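Local coordinates for muconolactone isomerase-like protein (Thermus thermophilus, PDB 1VDH) that catalyses the hydrogen peroxide-dependent decarboxylation of coproheme to heme b, the last step of coproporphyrin-dependent heme biosynthesis, and assembles as a homopentamer, at the interface of chains A and B. Coordinates in Å, arbitrary orientation; residue numbers count along the deposited sequence, not the author numbering. Chains: chain A/B, muconolactone isomerase-like protein.

Contact 1: the interface of chains A and B. Residues chain A 67-68, 234; chain B 18, 83, 87, 90, 109.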
loop_
_atom_site.group_PDB
_atom_site.type_symbol
_atom_site.label_atom_id
_atom_site.label_comp_id
_atom_site.label_asym_id
_atom_site.label_seq_id
_atom_site.Cartn_x
_atom_site.Cartn_y
_atom_site.Cartn_z
ATOM N N VAL A 67 20.520 10.629 -4.194
ATOM C CA VAL A 67 19.757 9.481 -4.676
ATOM C C VAL A 67 18.851 9.810 -5.863
ATOM O O VAL A 67 18.084 10.764 -5.820
ATOM C CB VAL A 67 18.910 8.878 -3.519
ATOM C CG1 VAL A 67 18.209 7.594 -3.968
ATOM C CG2 VAL A 67 19.795 8.595 -2.312
ATOM N N VAL A 68 18.929 8.996 -6.912
ATOM C CA VAL A 68 18.108 9.206 -8.103
ATOM C C VAL A 68 16.656 8.776 -7.876
ATOM O O VAL A 68 16.389 7.850 -7.106
ATOM C CB VAL A 68 18.679 8.413 -9.325
ATOM C CG1 VAL A 68 18.599 6.901 -9.078
ATOM C CG2 VAL A 68 17.942 8.791 -10.604
ATOM N N VAL A 234 19.699 3.895 -5.495
ATOM C CA VAL A 234 21.037 4.121 -6.027
ATOM C C VAL A 234 21.420 5.568 -5.758
ATOM O O VAL A 234 20.651 6.487 -6.039
ATOM C CB VAL A 234 21.139 3.830 -7.538
ATOM C CG1 VAL A 234 22.572 4.078 -8.016
ATOM C CG2 VAL A 234 20.756 2.383 -7.827
ATOM N N LEU B 18 15.791 7.660 -17.355
ATOM C CA LEU B 18 15.070 8.184 -16.206
ATOM C C LEU B 18 13.665 8.591 -16.606
ATOM O O LEU B 18 13.485 9.406 -17.509
ATOM C CB LEU B 18 15.768 9.398 -15.584
ATOM C CG LEU B 18 14.996 10.009 -14.401
ATOM C CD1 LEU B 18 15.008 9.050 -13.212
ATOM C CD2 LEU B 18 15.596 11.359 -14.004
ATOM N N LEU B 83 24.566 7.747 -15.318
ATOM C CA LEU B 83 23.682 8.249 -14.268
ATOM C C LEU B 83 23.892 9.725 -13.931
ATOM O O LEU B 83 22.925 10.455 -13.705
ATOM C CB LEU B 83 23.834 7.403 -13.000
ATOM C CG LEU B 83 23.138 7.888 -11.721
ATOM C CD1 LEU B 83 21.626 7.987 -11.924
ATOM C CD2 LEU B 83 23.465 6.945 -10.586
ATOM N N LEU B 87 21.150 12.530 -13.204
ATOM C CA LEU B 87 21.026 13.190 -11.903
ATOM C C LEU B 87 20.990 14.695 -12.144
ATOM O O LEU B 87 20.241 15.419 -11.501
ATOM C CB LEU B 87 22.216 12.843 -11.002
ATOM C CG LEU B 87 22.243 11.438 -10.396
ATOM C CD1 LEU B 87 23.548 11.218 -9.646
ATOM C CD2 LEU B 87 21.058 11.264 -9.461
ATOM N N GLU B 90 17.616 15.781 -13.755
ATOM C CA GLU B 90 16.596 15.643 -12.721
ATOM C C GLU B 90 16.683 16.772 -11.686
ATOM O O GLU B 90 15.673 17.385 -11.333
ATOM C CB GLU B 90 16.768 14.280 -12.042
ATOM C CG GLU B 90 15.835 13.991 -10.891
ATOM C CD GLU B 90 16.149 12.655 -10.238
ATOM O OE1 GLU B 90 15.243 11.804 -10.159
ATOM O OE2 GLU B 90 17.306 12.450 -9.813
ATOM N N TYR B 109 14.428 4.410 -12.683
ATOM C CA TYR B 109 15.808 4.503 -13.147
ATOM C C TYR B 109 16.192 3.154 -13.738
ATOM O O TYR B 109 16.149 2.131 -13.051
ATOM C CB TYR B 109 16.756 4.850 -11.994
ATOM C CG TYR B 109 18.222 4.741 -12.376
ATOM C CD1 TYR B 109 19.119 4.032 -11.578
ATOM C CD2 TYR B 109 18.700 5.308 -13.561
ATOM C CE1 TYR B 109 20.461 3.887 -11.953
ATOM C CE2 TYR B 109 20.036 5.163 -13.945
ATOM C CZ TYR B 109 20.908 4.450 -13.137
ATOM O OH TYR B 109 22.227 4.291 -13.516
#
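A:Val68 meets B:Leu87, B:Leu83, B:Tyr109, B:Leu18 and B:Glu90, plugging a mostly apolar socket of chain B, and its 83 Å² of hidden surface far exceeds that of any other residue in the patch. Each part of the valine has its own neighbour. The branch carbon CB faces the methyl CD2 of B:Leu87 at 3.7 Å, and CD1 of B:Leu83 comes up beside it. Methyl CG1 stands above the ring plane of B:Tyr109, just outside the CG-CD1 bond and 3.8 Å from the ring carbon CD1, on the side where B:Leu83 CD1 also lies; the valine and tyrosine side chains cross at about a right angle. The side chains of A:Val68 and B:Leu18 run past each other in opposite directions, bringing CG2 of the valine to 3.9 Å from CD1 of the leucine. With chi1 at 65°, CG1 sits between the backbone N and the carbonyl carbon while CG2 is anti to N, which sends one methyl to the tyrosine and the other to B:Leu18.

B:Glu90 closes the socket with its carboxylate. Its chain is extended, and OE2 lies 3.8 Å from both CA and CG2 of A:Val68, a van der Waals approach to carbon. A second, lighter contact joins A:Val234 CG1 to B:Leu83 CD2 at 4.0 Å, so the two methyls of this leucine serve different residues of chain A.

Among the residues that shape the socket, B:Leu83 also braces B:Tyr109: its CD1 stands 3.7 Å above one face of the ring, displaced toward the rim. With chi1 at 171°, the ring is carried away from the tyrosine's backbone N, where it can present CD1 to the valine.

A:Val68 directly follows strand 61-67, and A:Val234 belongs to strand 233-237. The socket combines helix 83-94 of chain B, whose residues 83, 87 and 90 lie on successive turns, with strands 16-24 and 102-116, joining two subunits of the homopentamer.

Contact 2: the interface of chains A and B. Residues chain A 221, 224-225; chain B 151, 156, 158-159.
B:Asn156 and A:Ala224 are joined by a hydrogen bond across the patch. The amide ND2 donates to the main-chain carbonyl O of A:Ala224 at 2.9 Å, and the angle of 171° at the hydrogen is nearly straight. The acceptor lies close to the amide plane of the asparagine, yet ND2 stands above the carbonyl plane, 59° out of it, so neither lone pair is addressed directly. B:Arg151 NH2 adds a weak hydrogen bond to the same oxygen at 3.3 Å. CD of B:Arg151 already passes beside this carbonyl O, and the turn at chi3 (-58°) swings NE and the guanidinium round, bringing NH2 to it.

Within chain B, the asparagine's OD1 accepts a weak hydrogen bond from the backbone N of B:Met159, which would help to orient the amide. With an alanine in place of B:Asn156, the A:Ala224 carbonyl would probably lose its near-linear bond from chain B, keeping the weak arginine contact, and the backbone N of B:Met159 would lose its weak acceptor.

Apolar contact centres on B:Met159, whose folded chain lays successive atoms along chain A. Its CG lies 3.8 Å from CG of A:Arg225, SD touches CB of A:Ala224, and CE reaches CG of A:Glu221 at 3.9 Å. The alanine methyl is also met by B:Tyr158 through CB, at 3.7 Å, rather than through its ring.

A salt bridge with a hydrogen bond ties A:Arg225 NH1 to A:Glu221 OE2 at 3.0 Å. This pairing inside chain A probably steadies the two aliphatic stems against which the methionine lies.

All three chain A residues belong to the short helix 221-226. Chain B supplies the short strands 151-152 and 155-156 and the 3-10 helix 157-159 that follows, forming another part of the subunit interface of the homopentamer.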
loop_
_atom_site.group_PDB
_atom_site.type_symbol
_atom_site.label_atom_id
_atom_site.label_comp_id
_atom_site.label_asym_id
_atom_site.label_seq_id
_atom_site.Cartn_x
_atom_site.Cartn_y
_atom_site.Cartn_z
ATOM N N GLU A 221 20.566 -20.552 -7.534
ATOM C CA GLU A 221 19.390 -21.128 -6.883
ATOM C C GLU A 221 18.984 -20.418 -5.592
ATOM O O GLU A 221 17.794 -20.203 -5.346
ATOM C CB GLU A 221 19.567 -22.629 -6.631
ATOM C CG GLU A 221 18.298 -23.298 -6.092
ATOM C CD GLU A 221 18.373 -24.820 -6.053
ATOM O OE1 GLU A 221 19.311 -25.405 -6.634
ATOM O OE2 GLU A 221 17.475 -25.433 -5.444
ATOM N N ALA A 224 17.204 -17.248 -6.896
ATOM C CA ALA A 224 16.063 -17.616 -7.727
ATOM C C ALA A 224 14.892 -18.207 -6.944
ATOM O O ALA A 224 13.734 -17.851 -7.187
ATOM C CB ALA A 224 16.503 -18.577 -8.835
ATOM N N ARG A 225 15.195 -19.087 -5.993
ATOM C CA ARG A 225 14.159 -19.729 -5.189
ATOM C C ARG A 225 13.882 -19.110 -3.819
ATOM O O ARG A 225 12.746 -19.152 -3.347
ATOM C CB ARG A 225 14.475 -21.220 -4.986
ATOM C CG ARG A 225 14.323 -22.088 -6.230
ATOM C CD ARG A 225 14.582 -23.563 -5.917
ATOM N NE ARG A 225 13.644 -24.094 -4.926
ATOM C CZ ARG A 225 13.699 -25.324 -4.419
ATOM N NH1 ARG A 225 14.648 -26.167 -4.805
ATOM N NH2 ARG A 225 12.798 -25.717 -3.527
ATOM N N ARG B 151 9.052 -15.679 -10.170
ATOM C CA ARG B 151 9.854 -16.664 -9.447
ATOM C C ARG B 151 8.930 -17.223 -8.374
ATOM O O ARG B 151 9.135 -16.988 -7.183
ATOM C CB ARG B 151 11.060 -16.000 -8.774
ATOM C CG ARG B 151 12.160 -15.548 -9.722
ATOM C CD ARG B 151 13.304 -14.888 -8.956
ATOM N NE ARG B 151 12.833 -13.744 -8.172
ATOM C CZ ARG B 151 12.830 -13.690 -6.844
ATOM N NH1 ARG B 151 12.371 -12.610 -6.230
ATOM N NH2 ARG B 151 13.300 -14.705 -6.127
ATOM N N ASN B 156 9.007 -20.435 -12.256
ATOM C CA ASN B 156 10.221 -19.735 -11.871
ATOM C C ASN B 156 11.138 -19.534 -13.066
ATOM O O ASN B 156 11.904 -20.422 -13.435
ATOM C CB ASN B 156 10.952 -20.490 -10.755
ATOM C CG ASN B 156 12.012 -19.636 -10.079
ATOM O OD1 ASN B 156 12.794 -18.957 -10.747
ATOM N ND2 ASN B 156 12.027 -19.646 -8.750
ATOM N N TYR B 158 13.865 -17.709 -13.438
ATOM C CA TYR B 158 15.281 -17.796 -13.121
ATOM C C TYR B 158 15.864 -19.190 -12.890
ATOM O O TYR B 158 17.080 -19.357 -12.941
ATOM C CB TYR B 158 15.616 -16.837 -11.977
ATOM C CG TYR B 158 15.471 -15.376 -12.383
ATOM C CD1 TYR B 158 16.557 -14.655 -12.883
ATOM C CD2 TYR B 158 14.242 -14.726 -12.288
ATOM C CE1 TYR B 158 16.420 -13.318 -13.282
ATOM C CE2 TYR B 158 14.094 -13.400 -12.679
ATOM C CZ TYR B 158 15.181 -12.701 -13.176
ATOM O OH TYR B 158 15.020 -11.391 -13.568
ATOM N N MET B 159 15.008 -20.185 -12.655
ATOM C CA MET B 159 15.465 -21.566 -12.457
ATOM C C MET B 159 15.459 -22.380 -13.759
ATOM O O MET B 159 15.993 -23.492 -13.812
ATOM C CB MET B 159 14.603 -22.280 -11.410
ATOM C CG MET B 159 14.900 -21.872 -9.973
ATOM S SD MET B 159 16.581 -22.324 -9.498
ATOM C CE MET B 159 16.428 -24.133 -9.441
#

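The centres of contact 1 and contact 2, taken over their C-alpha atoms, are about 29 Å apart, and they share no residue or secondary-structure element. Both nonetheless join the same two chains, pinning them at well-separated points, one mainly apolar among its contacts and one mixed. The interface is not an exact two-fold, which fits a ring-like pentamer in which each chain probably offers one surface to one neighbour and another to the next. Relative to the predicted active-site residue B:Tyr145, the centres of contact 1 and contact 2 lie about 17 Å and 20 Å away, which suggests, for chain B at least, a role in assembly.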